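PDB 6E57: surface glycan binding protein B from Bacteroides ovatus, which binds mixed-linkage beta-glucan, probably at the cell surface to help this human gut bacterium capture and use cereal glucans. Local coordinates for residues Leu396-Ile399 and Gln400-Gly404; Tyr319-Trp322 and Asp323-Asp326; Val111-Val114 and Lys115-Thr119. All coordinates share one frame; numbering follows the deposited sequence.

Interaction 1 of 3, residues Leu396-Ile399 and Gln400-Gly404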
loop_
_atom_site.group_PDB
_atom_site.type_symbol
_atom_site.label_atom_id
_atom_site.label_comp_id
_atom_site.label_asym_id
_atom_site.label_seq_id
_atom_site.Cartn_x
_atom_site.Cartn_y
_atom_site.Cartn_z
ATOM N N LEU A 396 -21.343 22.658 4.933
ATOM C CA LEU A 396 -21.777 23.792 4.115
ATOM C C LEU A 396 -23.008 24.459 4.748
ATOM O O LEU A 396 -23.117 25.687 4.734
ATOM C CB LEU A 396 -22.072 23.314 2.690
ATOM C CG LEU A 396 -20.852 22.894 1.868
ATOM C CD1 LEU A 396 -21.275 22.144 0.613
ATOM C CD2 LEU A 396 -19.996 24.095 1.501
ATOM N N ASN A 397 -23.916 23.648 5.303
ATOM C CA ASN A 397 -25.146 24.136 5.924
ATOM C C ASN A 397 -24.817 24.948 7.180
ATOM O O ASN A 397 -25.431 25.977 7.436
ATOM C CB ASN A 397 -26.103 23.000 6.288
ATOM C CG ASN A 397 -26.761 22.357 5.086
ATOM O OD1 ASN A 397 -26.693 22.874 3.971
ATOM N ND2 ASN A 397 -27.401 21.222 5.309
ATOM N N LYS A 398 -23.848 24.460 7.956
ATOM C CA LYS A 398 -23.459 25.074 9.212
ATOM C C LYS A 398 -22.755 26.407 8.929
ATOM O O LYS A 398 -22.945 27.375 9.660
ATOM C CB LYS A 398 -22.579 24.108 10.012
ATOM C CG LYS A 398 -22.269 24.550 11.434
ATOM C CD LYS A 398 -21.682 23.450 12.293
ATOM C CE LYS A 398 -22.714 22.427 12.715
ATOM N NZ LYS A 398 -22.264 21.664 13.901
ATOM N N ILE A 399 -21.959 26.449 7.856
ATOM C CA ILE A 399 -21.248 27.657 7.440
ATOM C C ILE A 399 -22.255 28.781 7.145
ATOM O O ILE A 399 -22.023 29.928 7.519
ATOM C CB ILE A 399 -20.325 27.361 6.238
ATOM C CG1 ILE A 399 -19.112 26.531 6.663
ATOM C CG2 ILE A 399 -19.905 28.646 5.535
ATOM C CD1 ILE A 399 -18.293 25.994 5.511
ATOM N N GLN A 400 -23.366 28.452 6.475
ATOM C CA GLN A 400 -24.421 29.428 6.172
ATOM C C GLN A 400 -25.179 29.802 7.454
ATOM O O GLN A 400 -25.568 30.947 7.638
ATOM C CB GLN A 400 -25.376 28.884 5.107
ATOM C CG GLN A 400 -24.711 28.625 3.761
ATOM C CD GLN A 400 -24.018 29.844 3.201
ATOM O OE1 GLN A 400 -24.631 30.889 2.990
ATOM N NE2 GLN A 400 -22.722 29.716 2.957
ATOM N N ALA A 401 -25.375 28.820 8.337
ATOM C CA ALA A 401 -26.089 29.000 9.603
ATOM C C ALA A 401 -25.261 29.825 10.601
ATOM O O ALA A 401 -25.840 30.511 11.443
ATOM C CB ALA A 401 -26.442 27.651 10.180
ATOM N N GLU A 402 -23.924 29.744 10.511
ATOM C CA GLU A 402 -23.015 30.307 11.521
ATOM C C GLU A 402 -22.037 31.312 10.890
ATOM O O GLU A 402 -20.839 31.281 11.165
ATOM C CB GLU A 402 -22.261 29.177 12.229
ATOM C CG GLU A 402 -23.169 28.207 12.969
ATOM C CD GLU A 402 -22.471 27.244 13.917
ATOM O OE1 GLU A 402 -21.238 27.354 14.076
ATOM O OE2 GLU A 402 -23.165 26.384 14.502
ATOM N N ALA A 403 -22.561 32.200 10.041
ATOM C CA ALA A 403 -21.901 33.452 9.653
ATOM C C ALA A 403 -20.592 33.217 8.878
ATOM O O ALA A 403 -19.674 34.032 8.953
ATOM C CB ALA A 403 -21.663 34.290 10.887
ATOM N N GLY A 404 -20.520 32.122 8.116
ATOM C CA GLY A 404 -19.466 31.933 7.120
ATOM C C GLY A 404 -18.275 31.140 7.637
ATOM O O GLY A 404 -18.364 30.411 8.620
HETATM O O HOH W 1 -21.684 27.032 2.827
#
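Gln-400 meets Leu-396 twice: its backbone N donates to Leu-396 O at 3.3 Å, and a water links the same carbonyl to the side-chain amide. The water donates to Leu-396 O and accepts from Gln-400 NE2. With Gln-400 CG beside the backbone N (chi1 -63°), CG rests 3.5 Å from Leu-396 O; a bend at chi2 then brings the amide round, NE2 coming to 4.0 Å from Ile-399 CG2. NE2 is also hydrogen-bonded to Met-338 O, so backbone carbonyl and water together fix the amide. Ala-401 continues the helical pattern, its N 3.0 Å from Asn-397 O. At Glu-402 the chain leaves helical geometry, and its N makes only a weak bond to Lys-398 O. The C-terminus of helix 393-401 then closes with a six-to-one bond of the kind found in Schellman motifs. The Glu-402 side chain runs beside that of Lys-398, CD lying 3.7 Å from Lys-398 CG, yet Lys-398 NZ stays 4.8 Å from Glu-402 OE2. The carboxylate is held instead through OE1, which both Thr-369 and Thr-373 reach with their hydroxyls. Ala-403 takes left-handed angles (phi 64°), turning the chain back beside Tyr-371 of the glycan pocket. Gly-404 N reaches Ile-399 O at 2.7 Å in the carbonyl plane, its backbone angles leaving no room for a side chain next to the Ala-403 carbonyl oxygen.

Interaction 2 of 3, residues Tyr319-Trp322 and Asp323-Asp326. With BGC (beta-D-glucopyranose), chain E; PO4 (phosphate ion), chain K.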
loop_
_atom_site.group_PDB
_atom_site.type_symbol
_atom_site.label_atom_id
_atom_site.label_comp_id
_atom_site.label_asym_id
_atom_site.label_seq_id
_atom_site.Cartn_x
_atom_site.Cartn_y
_atom_site.Cartn_z
ATOM N N TYR A 319 -1.882 37.346 8.011
ATOM C CA TYR A 319 -1.488 36.841 9.323
ATOM C C TYR A 319 -2.739 36.551 10.156
ATOM O O TYR A 319 -3.743 37.257 10.035
ATOM C CB TYR A 319 -0.583 37.834 10.060
ATOM C CG TYR A 319 -0.039 37.304 11.364
ATOM C CD1 TYR A 319 0.830 36.224 11.385
ATOM C CD2 TYR A 319 -0.414 37.851 12.582
ATOM C CE1 TYR A 319 1.326 35.713 12.574
ATOM C CE2 TYR A 319 0.071 37.350 13.781
ATOM C CZ TYR A 319 0.944 36.276 13.777
ATOM O OH TYR A 319 1.431 35.762 14.945
ATOM N N VAL A 320 -2.644 35.520 11.007
ATOM C CA VAL A 320 -3.723 35.094 11.896
ATOM C C VAL A 320 -3.175 34.982 13.323
ATOM O O VAL A 320 -2.204 34.269 13.558
ATOM C CB VAL A 320 -4.321 33.750 11.439
ATOM C CG1 VAL A 320 -5.414 33.272 12.384
ATOM C CG2 VAL A 320 -4.835 33.814 10.010
ATOM N N SER A 321 -3.816 35.679 14.268
ATOM C CA SER A 321 -3.485 35.558 15.684
ATOM C C SER A 321 -4.690 35.930 16.550
ATOM O O SER A 321 -5.171 37.051 16.512
ATOM C CB SER A 321 -2.298 36.390 16.053
ATOM O OG SER A 321 -2.133 36.420 17.463
ATOM N N TRP A 322 -5.127 34.970 17.364
ATOM C CA TRP A 322 -6.247 35.152 18.271
ATOM C C TRP A 322 -5.830 35.955 19.515
ATOM O O TRP A 322 -6.641 36.161 20.410
ATOM C CB TRP A 322 -6.867 33.796 18.636
ATOM C CG TRP A 322 -5.897 32.720 19.019
ATOM C CD1 TRP A 322 -4.673 32.875 19.601
ATOM C CD2 TRP A 322 -6.098 31.303 18.888
ATOM N NE1 TRP A 322 -4.091 31.655 19.817
ATOM C CE2 TRP A 322 -4.941 30.671 19.390
ATOM C CE3 TRP A 322 -7.133 30.505 18.386
ATOM C CZ2 TRP A 322 -4.796 29.285 19.404
ATOM C CZ3 TRP A 322 -6.988 29.135 18.401
ATOM C CH2 TRP A 322 -5.835 28.536 18.904
ATOM N N ASP A 323 -4.568 36.398 19.569
ATOM C CA ASP A 323 -4.083 37.346 20.582
ATOM C C ASP A 323 -4.591 38.758 20.270
ATOM O O ASP A 323 -4.933 39.510 21.183
ATOM C CB ASP A 323 -2.553 37.369 20.655
ATOM C CG ASP A 323 -1.936 36.096 21.207
ATOM O OD1 ASP A 323 -2.639 35.373 21.946
ATOM O OD2 ASP A 323 -0.752 35.842 20.900
ATOM N N LYS A 324 -4.618 39.108 18.980
ATOM C CA LYS A 324 -4.995 40.446 18.516
ATOM C C LYS A 324 -6.429 40.751 18.944
ATOM O O LYS A 324 -7.251 39.843 19.060
ATOM C CB LYS A 324 -4.803 40.550 16.999
ATOM C CG LYS A 324 -3.349 40.518 16.545
ATOM C CD LYS A 324 -3.146 40.865 15.085
ATOM C CE LYS A 324 -1.705 41.171 14.734
ATOM N NZ LYS A 324 -1.223 42.404 15.401
ATOM N N PRO A 325 -6.769 42.033 19.207
ATOM C CA PRO A 325 -8.087 42.389 19.736
ATOM C C PRO A 325 -9.227 42.206 18.720
ATOM O O PRO A 325 -8.990 42.224 17.511
ATOM C CB PRO A 325 -7.926 43.871 20.106
ATOM C CG PRO A 325 -6.855 44.379 19.163
ATOM C CD PRO A 325 -5.908 43.210 18.998
ATOM N N ASP A 326 -10.451 42.027 19.231
ATOM C CA ASP A 326 -11.658 41.950 18.405
ATOM C C ASP A 326 -11.706 43.178 17.489
ATOM O O ASP A 326 -11.494 44.299 17.949
ATOM C CB ASP A 326 -12.928 41.887 19.258
ATOM C CG ASP A 326 -13.096 40.589 20.033
ATOM O OD1 ASP A 326 -13.344 39.547 19.389
ATOM O OD2 ASP A 326 -12.974 40.632 21.275
HETATM C C2 BGC E . -7.784 30.301 22.242
HETATM C C3 BGC E . -6.654 30.242 23.258
HETATM C C4 BGC E . -5.824 31.514 23.208
HETATM C C5 BGC E . -6.750 32.714 23.396
HETATM C C6 BGC E . -5.988 34.032 23.404
HETATM C C1 BGC E . -8.587 31.593 22.388
HETATM O O2 BGC E . -8.640 29.165 22.428
HETATM O O3 BGC E . -5.819 29.127 22.973
HETATM O O4 BGC E . -4.806 31.457 24.216
HETATM O O5 BGC E . -7.727 32.731 22.346
HETATM O O6 BGC E . -6.929 35.112 23.425
HETATM P P PO4 K . 0.802 38.549 17.968
HETATM O O1 PO4 K . 1.124 38.047 19.357
HETATM O O2 PO4 K . -0.612 39.080 17.939
HETATM O O3 PO4 K . 0.929 37.422 16.970
HETATM O O4 PO4 K . 1.771 39.654 17.609
#
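Ser-321 and Asp-323 form an ST turn where strand 317-321 runs out into the glycan-binding loop, and the turn sets Trp-322 out as a platform for the sugar. Two hydrogen bonds shape the backbone. Asp-323 N donates to Ser-321 OG at 3.2 Å, and Lys-324 N closes a four-residue turn on Ser-321 O at 3.3 Å, approaching from above the carbonyl plane, 57° out of it. Ser-321 OG is also bonded to His-410 ND1, which ties the turn to the loop before strand 412-419.

Contacts with the glycan use a ring face and a backbone oxygen. C2 of the glucose sits 3.8 Å above the Trp-322 ring plane, over its centre, consistent with the CH-pi packing common in carbohydrate-binding sites. With CG set between the backbone N and the carbonyl carbon (chi1 47°), the indole turns one face to the sugar, and the bond between NE1 and Tyr-362 OH helps hold its rotation. The glucose O6 donates to Trp-322 O at 3.2 Å. With an alanine here in place of the tryptophan, the glucose is likely to lose the flat surface against C2, and Tyr-362 OH its indole partner. Farther along the loop, Asp-326, also of the pocket, forms a salt bridge with Lys-331.

Nonpolar and anion contacts occupy the Tyr-319 side. The Lys-324 chain crosses the tyrosine at about a right angle, with CE 4.2 Å from Tyr-319 CD2. A phosphate, probably from the crystallisation liquor, lies at the ring edge, where Tyr-319 OH donates to its O3 at 2.7 Å.

Interaction 3 of 3, residues Val111-Val114 and Lys115-Thr119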
loop_
_atom_site.group_PDB
_atom_site.type_symbol
_atom_site.label_atom_id
_atom_site.label_comp_id
_atom_site.label_asym_id
_atom_site.label_seq_id
_atom_site.Cartn_x
_atom_site.Cartn_y
_atom_site.Cartn_z
ATOM N N VAL A 111 -6.979 -33.459 -0.281
ATOM C CA VAL A 111 -7.365 -34.803 0.126
ATOM C C VAL A 111 -7.889 -35.542 -1.109
ATOM O O VAL A 111 -8.731 -35.017 -1.834
ATOM C CB VAL A 111 -8.423 -34.761 1.247
ATOM C CG1 VAL A 111 -8.838 -36.157 1.689
ATOM C CG2 VAL A 111 -7.949 -33.941 2.437
ATOM N N GLU A 112 -7.375 -36.758 -1.335
ATOM C CA GLU A 112 -7.802 -37.616 -2.439
ATOM C C GLU A 112 -8.080 -39.026 -1.902
ATOM O O GLU A 112 -7.332 -39.541 -1.071
ATOM C CB GLU A 112 -6.736 -37.654 -3.536
ATOM C CG GLU A 112 -7.266 -38.123 -4.879
ATOM C CD GLU A 112 -6.205 -38.301 -5.952
ATOM O OE1 GLU A 112 -5.154 -38.897 -5.646
ATOM O OE2 GLU A 112 -6.431 -37.842 -7.090
ATOM N N THR A 113 -9.166 -39.633 -2.389
ATOM C CA THR A 113 -9.531 -41.004 -2.040
ATOM C C THR A 113 -8.941 -41.954 -3.090
ATOM O O THR A 113 -8.419 -41.512 -4.113
ATOM C CB THR A 113 -11.050 -41.149 -1.867
ATOM O OG1 THR A 113 -11.298 -42.445 -1.322
ATOM C CG2 THR A 113 -11.837 -40.984 -3.148
ATOM N N VAL A 114 -9.040 -43.260 -2.822
ATOM C CA VAL A 114 -8.463 -44.299 -3.686
ATOM C C VAL A 114 -9.147 -44.285 -5.063
ATOM O O VAL A 114 -8.503 -44.586 -6.066
ATOM C CB VAL A 114 -8.532 -45.696 -3.035
ATOM C CG1 VAL A 114 -7.718 -45.761 -1.751
ATOM C CG2 VAL A 114 -9.963 -46.157 -2.790
ATOM N N LYS A 115 -10.440 -43.934 -5.105
ATOM C CA LYS A 115 -11.217 -43.887 -6.355
ATOM C C LYS A 115 -11.206 -42.473 -6.964
ATOM O O LYS A 115 -11.982 -42.187 -7.876
ATOM C CB LYS A 115 -12.638 -44.407 -6.110
ATOM C CG LYS A 115 -12.777 -45.927 -6.133
ATOM C CD LYS A 115 -13.063 -46.515 -7.510
ATOM C CE LYS A 115 -11.825 -46.811 -8.337
ATOM N NZ LYS A 115 -11.218 -48.119 -7.995
ATOM N N GLY A 116 -10.329 -41.593 -6.462
ATOM C CA GLY A 116 -9.902 -40.389 -7.187
ATOM C C GLY A 116 -10.706 -39.141 -6.852
ATOM O O GLY A 116 -10.360 -38.055 -7.317
ATOM N N LYS A 117 -11.780 -39.287 -6.066
ATOM C CA LYS A 117 -12.586 -38.147 -5.605
ATOM C C LYS A 117 -11.763 -37.333 -4.600
ATOM O O LYS A 117 -10.949 -37.899 -3.873
ATOM C CB LYS A 117 -13.899 -38.636 -4.984
ATOM C CG LYS A 117 -14.807 -39.420 -5.921
ATOM C CD LYS A 117 -15.969 -40.067 -5.210
ATOM C CE LYS A 117 -17.001 -40.636 -6.160
ATOM N NZ LYS A 117 -18.222 -41.053 -5.435
ATOM N N LYS A 118 -11.981 -36.011 -4.569
ATOM C CA LYS A 118 -11.106 -35.094 -3.820
ATOM C C LYS A 118 -11.894 -33.903 -3.254
ATOM O O LYS A 118 -12.911 -33.486 -3.812
ATOM C CB LYS A 118 -9.963 -34.609 -4.719
ATOM C CG LYS A 118 -10.390 -33.938 -6.019
ATOM C CD LYS A 118 -9.248 -33.689 -6.986
ATOM C CE LYS A 118 -8.741 -34.952 -7.650
ATOM N NZ LYS A 118 -7.670 -34.664 -8.633
ATOM N N THR A 119 -11.393 -33.376 -2.128
ATOM C CA THR A 119 -11.847 -32.125 -1.510
ATOM C C THR A 119 -10.602 -31.313 -1.119
ATOM O O THR A 119 -9.499 -31.862 -1.031
ATOM C CB THR A 119 -12.809 -32.405 -0.345
ATOM O OG1 THR A 119 -13.477 -31.192 0.005
ATOM C CG2 THR A 119 -12.124 -32.978 0.877
#
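Glu-112 and Lys-118 face each other as a non-hydrogen-bonded pair in the beta hairpin of strands 103-113 and 118-128. The connection is a type I turn, Thr-113 to Gly-116, followed by a G1 beta bulge: Gly-116 N donates to Thr-113 O, Thr-113 N donates to Lys-117 O, and Gly-116 has the positive phi (94°) that favours glycine. The pair's side chains lie alongside and point the same way. Glu-112 is extended beyond CG, whereas Lys-118 starts between its backbone N and carbonyl carbon (chi1 56°) and bends at chi3 (73°), bringing NZ to Glu-112 OE2 at 3.7 Å, a long salt bridge.

Nearer the turn, Thr-113 uses its two branches differently. Its OG1 turns away to bond Tyr-74 O, while CG2 packs over the opposing chain, 3.3 Å from Lys-117 O and 3.6 Å from Lys-117 CB. From that CB the Lys-117 chain stretches out fully to Asn-33 O, whose hydrogen bond holds NZ. Lys-115 does the reverse, curling at three successive torsions after CG passes Val-114 CG2 at 4.4 Å; its NZ makes a weak hydrogen bond to Thr-22 O.

On the sheet face away from Glu-112 and Lys-118, Val-111 and Thr-119 form a hydrogen-bonded pair and pack with Ile-38 of strand 37-40. Two backbone bonds of 3.1 Å join them, Val-111 N to Thr-119 O and Thr-119 N to Val-111 O. Between their side chains, Thr-119 CG2 approaches Val-111 CB to 4.1 Å.

Overall arrangement
Interactions 1 and 2 belong to the glycan-binding end of the molecule, their centres about 22 Å apart; both lie beside the bound glycan. Interaction 3 lies on the opposite side of the chain's centre, its centre about 69 Å from that of interaction 1, in a separate five-stranded sheet. No two share a helix or strand. Each mixes core and surface: Leu-396, Ile-399 and Gly-404, Ser-321 and Trp-322, and Val-111 and Thr-113 are buried, whereas Lys-398, Asp-323, and Glu-112 with Lys-118 are exposed. A helix end closed by backbone bonds, with a water bridge just before it, a strand-end turn presenting an aromatic face to sugar, and a hairpin with a charged outer pair reflect their different places.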